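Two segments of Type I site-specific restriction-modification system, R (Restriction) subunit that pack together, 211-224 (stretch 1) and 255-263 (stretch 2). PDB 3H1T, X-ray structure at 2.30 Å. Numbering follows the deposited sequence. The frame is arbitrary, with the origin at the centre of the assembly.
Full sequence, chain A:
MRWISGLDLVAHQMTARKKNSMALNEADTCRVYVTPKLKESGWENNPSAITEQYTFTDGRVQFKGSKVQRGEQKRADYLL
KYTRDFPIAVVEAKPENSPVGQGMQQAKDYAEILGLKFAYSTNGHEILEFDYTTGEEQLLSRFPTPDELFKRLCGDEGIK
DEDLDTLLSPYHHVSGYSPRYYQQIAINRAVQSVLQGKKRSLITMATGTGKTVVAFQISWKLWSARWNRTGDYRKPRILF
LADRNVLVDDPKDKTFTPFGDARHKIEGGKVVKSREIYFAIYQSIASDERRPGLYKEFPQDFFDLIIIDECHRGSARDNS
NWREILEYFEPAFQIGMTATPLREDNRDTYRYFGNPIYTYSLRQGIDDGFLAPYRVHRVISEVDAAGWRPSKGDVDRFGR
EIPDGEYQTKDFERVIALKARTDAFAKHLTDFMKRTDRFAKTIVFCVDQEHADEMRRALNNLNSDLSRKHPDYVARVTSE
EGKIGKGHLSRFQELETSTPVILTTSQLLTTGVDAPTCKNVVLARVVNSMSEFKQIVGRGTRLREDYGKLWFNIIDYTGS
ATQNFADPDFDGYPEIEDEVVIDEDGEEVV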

# COMPACT_ATOMS: atom_id res chain seq x y z
N LYS A 211 2.51 5.10 0.03
CA LYS A 211 1.66 6.27 -0.01
C LYS A 211 2.49 7.55 -0.09
O LYS A 211 2.10 8.51 -0.75
CB LYS A 211 0.72 6.28 1.22
CG LYS A 211 -0.10 5.00 1.37
CD LYS A 211 -1.07 5.07 2.55
CE LYS A 211 -1.29 3.71 3.22
NZ LYS A 211 -0.62 3.65 4.55
N THR A 212 3.65 7.56 0.56
CA THR A 212 4.52 8.74 0.54
C THR A 212 5.19 8.95 -0.81
O THR A 212 5.42 10.10 -1.21
CB THR A 212 5.61 8.65 1.63
OG1 THR A 212 5.00 8.71 2.93
CG2 THR A 212 6.59 9.80 1.49
N VAL A 213 5.51 7.86 -1.52
CA VAL A 213 6.13 7.96 -2.84
C VAL A 213 5.13 8.67 -3.77
O VAL A 213 5.50 9.53 -4.57
CB VAL A 213 6.47 6.56 -3.41
CG1 VAL A 213 6.85 6.66 -4.89
CG2 VAL A 213 7.62 5.96 -2.64
N VAL A 214 3.87 8.28 -3.64
CA VAL A 214 2.78 8.87 -4.41
C VAL A 214 2.58 10.34 -4.02
O VAL A 214 2.52 11.21 -4.87
CB VAL A 214 1.46 8.11 -4.16
CG1 VAL A 214 0.30 8.86 -4.79
CG2 VAL A 214 1.55 6.71 -4.75
N ALA A 215 2.49 10.60 -2.71
CA ALA A 215 2.31 11.96 -2.22
C ALA A 215 3.38 12.89 -2.78
O ALA A 215 3.07 13.99 -3.24
CB ALA A 215 2.36 11.97 -0.70
N PHE A 216 4.63 12.42 -2.77
CA PHE A 216 5.77 13.19 -3.28
C PHE A 216 5.73 13.45 -4.78
O PHE A 216 5.91 14.58 -5.22
CB PHE A 216 7.09 12.49 -2.92
CG PHE A 216 8.29 13.05 -3.63
CD1 PHE A 216 8.81 14.29 -3.27
CD2 PHE A 216 8.90 12.34 -4.68
CE1 PHE A 216 9.92 14.81 -3.92
CE2 PHE A 216 10.01 12.85 -5.34
CZ PHE A 216 10.52 14.09 -4.96
N GLN A 217 5.47 12.41 -5.58
CA GLN A 217 5.45 12.60 -7.03
C GLN A 217 4.28 13.45 -7.55
O GLN A 217 4.39 14.10 -8.59
CB GLN A 217 5.49 11.25 -7.76
CG GLN A 217 6.76 10.42 -7.50
CD GLN A 217 8.00 10.92 -8.26
OE1 GLN A 217 9.04 10.28 -8.24
NE2 GLN A 217 7.88 12.06 -8.92
N ILE A 218 3.16 13.46 -6.84
CA ILE A 218 2.03 14.29 -7.27
C ILE A 218 2.49 15.74 -7.08
O ILE A 218 2.37 16.57 -7.98
CB ILE A 218 0.78 14.04 -6.39
CG1 ILE A 218 0.23 12.62 -6.62
CG2 ILE A 218 -0.30 15.07 -6.73
CD1 ILE A 218 -0.89 12.22 -5.64
N SER A 219 3.05 16.01 -5.91
CA SER A 219 3.55 17.34 -5.55
C SER A 219 4.62 17.78 -6.55
O SER A 219 4.56 18.90 -7.06
CB SER A 219 4.17 17.32 -4.16
OG SER A 219 3.31 16.67 -3.24
N TRP A 220 5.58 16.92 -6.82
CA TRP A 220 6.63 17.28 -7.75
C TRP A 220 6.06 17.57 -9.14
O TRP A 220 6.35 18.62 -9.72
CB TRP A 220 7.69 16.16 -7.81
CG TRP A 220 8.86 16.49 -8.67
CD1 TRP A 220 9.09 16.07 -9.94
CD2 TRP A 220 9.98 17.31 -8.31
NE1 TRP A 220 10.28 16.56 -10.40
CE2 TRP A 220 10.85 17.33 -9.41
CE3 TRP A 220 10.33 18.03 -7.16
CZ2 TRP A 220 12.06 18.03 -9.41
CZ3 TRP A 220 11.54 18.74 -7.15
CH2 TRP A 220 12.39 18.73 -8.27
N LYS A 221 5.23 16.67 -9.66
CA LYS A 221 4.63 16.88 -10.98
C LYS A 221 3.95 18.24 -11.09
O LYS A 221 4.28 19.03 -11.98
CB LYS A 221 3.62 15.76 -11.30
CG LYS A 221 4.25 14.48 -11.87
CD LYS A 221 3.22 13.40 -12.18
CE LYS A 221 2.29 13.77 -13.34
NZ LYS A 221 2.96 13.76 -14.66
N LEU A 222 3.02 18.53 -10.18
CA LEU A 222 2.31 19.80 -10.21
C LEU A 222 3.19 21.01 -9.88
O LEU A 222 3.01 22.08 -10.46
CB LEU A 222 1.13 19.75 -9.25
CG LEU A 222 -0.01 18.80 -9.62
CD1 LEU A 222 -0.75 18.39 -8.37
CD2 LEU A 222 -0.93 19.47 -10.61
N TRP A 223 4.13 20.85 -8.95
CA TRP A 223 5.00 21.96 -8.57
C TRP A 223 5.91 22.41 -9.71
O TRP A 223 5.81 23.53 -10.21
CB TRP A 223 5.87 21.56 -7.37
CG TRP A 223 6.75 22.67 -6.86
CD1 TRP A 223 6.34 23.84 -6.28
CD2 TRP A 223 8.18 22.70 -6.87
NE1 TRP A 223 7.43 24.60 -5.92
CE2 TRP A 223 8.57 23.92 -6.27
CE3 TRP A 223 9.17 21.82 -7.32
CZ2 TRP A 223 9.92 24.27 -6.11
CZ3 TRP A 223 10.51 22.17 -7.16
CH2 TRP A 223 10.87 23.39 -6.56
N SER A 224 6.80 21.52 -10.12
CA SER A 224 7.73 21.83 -11.19
C SER A 224 7.04 22.33 -12.45
O SER A 224 7.65 23.04 -13.24
CB SER A 224 8.57 20.58 -11.50
OG SER A 224 7.76 19.43 -11.59
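Stretch 2, residues 255-263: TFTPFGDAR

The centre of the contact is the ring of Phe 259, which gives up 112 Å² to stretch 1, more than any other residue of either segment. Four helix residues, Phe 216, Ser 219, Trp 220 and Trp 223, lie within 4 Å of it. Its CA-to-CB bond points sideways, yet chi1 of -84° and chi2 of -68° bring the end of the ring nearer to the helix. There Phe 259 CE1 is 3.4 Å from Trp 223 CE3, and the ring pair is edge-to-face, with the edge of Phe 259 toward the face of Trp 223, centroids 5.0 Å apart and planes at 64°. Trp 220 meets the same phenylalanine in the reverse sense: its edge is directed at the face of Phe 259, the six-membered ring lying 5.4 Å away between centroids with planes at 70°, and Trp 220 CE3 approaches Phe 259 CE1 to 3.9 Å. Beneath the ring tip the helix carries a small residue, and Ser 219 CB stands 3.8 Å from Phe 259 CZ. Close approach here extends to the backbone, since Trp 220 N is 3.7 Å from Phe 259 CZ; that nitrogen is already engaged in the helix, donating to Phe 216 O at 2.9 Å.

Phe 216 is the second hub, with 91 Å² covered. It reaches Phe 259 through CE1 to CE2 at 3.6 Å, the ring planes at 85° in an oblique arrangement. Toward Phe 256 it presents its edge in an offset edge-to-face pair, with centroids 5.7 Å apart, planes at 89°, and Phe 216 CD1 3.8 Å from Phe 256 CD2. Pro 258 extends the apolar surface, its CG 3.9 Å from Phe 216 CZ and its CB 4.0 Å from Trp 220 CZ3.

The backbone register, in which Phe 216 CA lies 6.7 Å from Phe 256 CA and Trp 220 CA lies 8.1 Å from Phe 259 CA, shows that both chains advance in the same direction. Stretch 1 is helical, with successive i to i+4 backbone bonds, whereas stretch 2 is mainly loop or turn. Residues 257 to 259 have helical phi/psi without the regular bonding, and Phe 259 N donates to Phe 256 O at 2.9 Å, closing a tight bend that places both phenylalanines against the helix.

Farther out, Ala 262 CB packs 4.1 Å from Trp 223 CZ2, while at the other end Thr 212 CG2 touches Phe 256 CE1 at 3.8 Å and Thr 255 CG2 at 4.1 Å. Polar atoms enter mostly as backbone carbonyls: Thr 255 O lies over one face of the Phe 216 ring, 3.6 Å from CE1, and Pro 258 O sits at the edge of Trp 220, 3.5 Å from CZ3. No hydrogen bond crosses the 541 Å² contact. The hydroxyl of Ser 219 is instead satisfied within the helix, OG donating to Ala 215 O at 2.7 Å.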

# COMPACT_ATOMS: atom_id res chain seq x y z
N THR A 255 12.71 12.01 1.82
CA THR A 255 12.09 11.69 0.54
C THR A 255 11.79 12.97 -0.22
O THR A 255 11.79 12.99 -1.46
CB THR A 255 10.74 10.92 0.75
OG1 THR A 255 11.02 9.64 1.33
CG2 THR A 255 10.02 10.72 -0.58
N PHE A 256 11.56 14.05 0.53
CA PHE A 256 11.24 15.33 -0.07
C PHE A 256 12.41 16.28 -0.25
O PHE A 256 12.22 17.42 -0.66
CB PHE A 256 10.15 16.04 0.75
CG PHE A 256 8.91 15.22 0.93
CD1 PHE A 256 8.88 14.15 1.82
CD2 PHE A 256 7.76 15.52 0.19
CE1 PHE A 256 7.73 13.39 1.98
CE2 PHE A 256 6.60 14.76 0.34
CZ PHE A 256 6.58 13.69 1.24
N THR A 257 13.62 15.82 0.05
CA THR A 257 14.81 16.65 -0.09
C THR A 257 14.91 17.39 -1.43
O THR A 257 15.41 18.52 -1.49
CB THR A 257 16.08 15.80 0.11
OG1 THR A 257 15.95 15.08 1.36
CG2 THR A 257 17.31 16.70 0.18
N PRO A 258 14.42 16.78 -2.52
CA PRO A 258 14.44 17.40 -3.85
C PRO A 258 13.79 18.79 -3.88
O PRO A 258 14.01 19.58 -4.81
CB PRO A 258 13.69 16.39 -4.70
CG PRO A 258 14.20 15.11 -4.15
CD PRO A 258 14.08 15.34 -2.65
N PHE A 259 12.95 19.05 -2.89
CA PHE A 259 12.24 20.32 -2.78
C PHE A 259 13.08 21.40 -2.10
O PHE A 259 13.11 22.55 -2.55
CB PHE A 259 10.95 20.12 -2.00
CG PHE A 259 9.81 19.65 -2.85
CD1 PHE A 259 9.26 20.48 -3.81
CD2 PHE A 259 9.26 18.38 -2.66
CE1 PHE A 259 8.17 20.07 -4.58
CE2 PHE A 259 8.17 17.95 -3.43
CZ PHE A 259 7.62 18.80 -4.39
N GLY A 260 13.76 21.01 -1.02
CA GLY A 260 14.62 21.89 -0.26
C GLY A 260 14.49 23.39 -0.41
O GLY A 260 14.64 23.96 -1.50
N ASP A 261 14.19 24.03 0.72
CA ASP A 261 14.07 25.48 0.82
C ASP A 261 12.78 26.00 0.26
O ASP A 261 12.49 27.20 0.33
CB ASP A 261 15.28 26.12 0.15
CG ASP A 261 16.58 25.75 0.85
OD1 ASP A 261 16.78 24.54 1.14
OD2 ASP A 261 17.40 26.67 1.12
N ALA A 262 12.01 25.09 -0.32
CA ALA A 262 10.68 25.42 -0.80
C ALA A 262 9.91 24.81 0.38
O ALA A 262 8.77 25.17 0.68
CB ALA A 262 10.40 24.66 -2.10
N ARG A 263 10.62 23.91 1.04
CA ARG A 263 10.18 23.15 2.20
C ARG A 263 10.09 23.97 3.49
O ARG A 263 10.90 24.86 3.73
CB ARG A 263 11.14 21.99 2.45
CG ARG A 263 11.10 20.87 1.40
CD ARG A 263 12.02 19.73 1.84
NE ARG A 263 13.44 20.11 1.82
CZ ARG A 263 14.42 19.35 2.31
NH1 ARG A 263 14.14 18.18 2.87
NH2 ARG A 263 15.68 19.76 2.24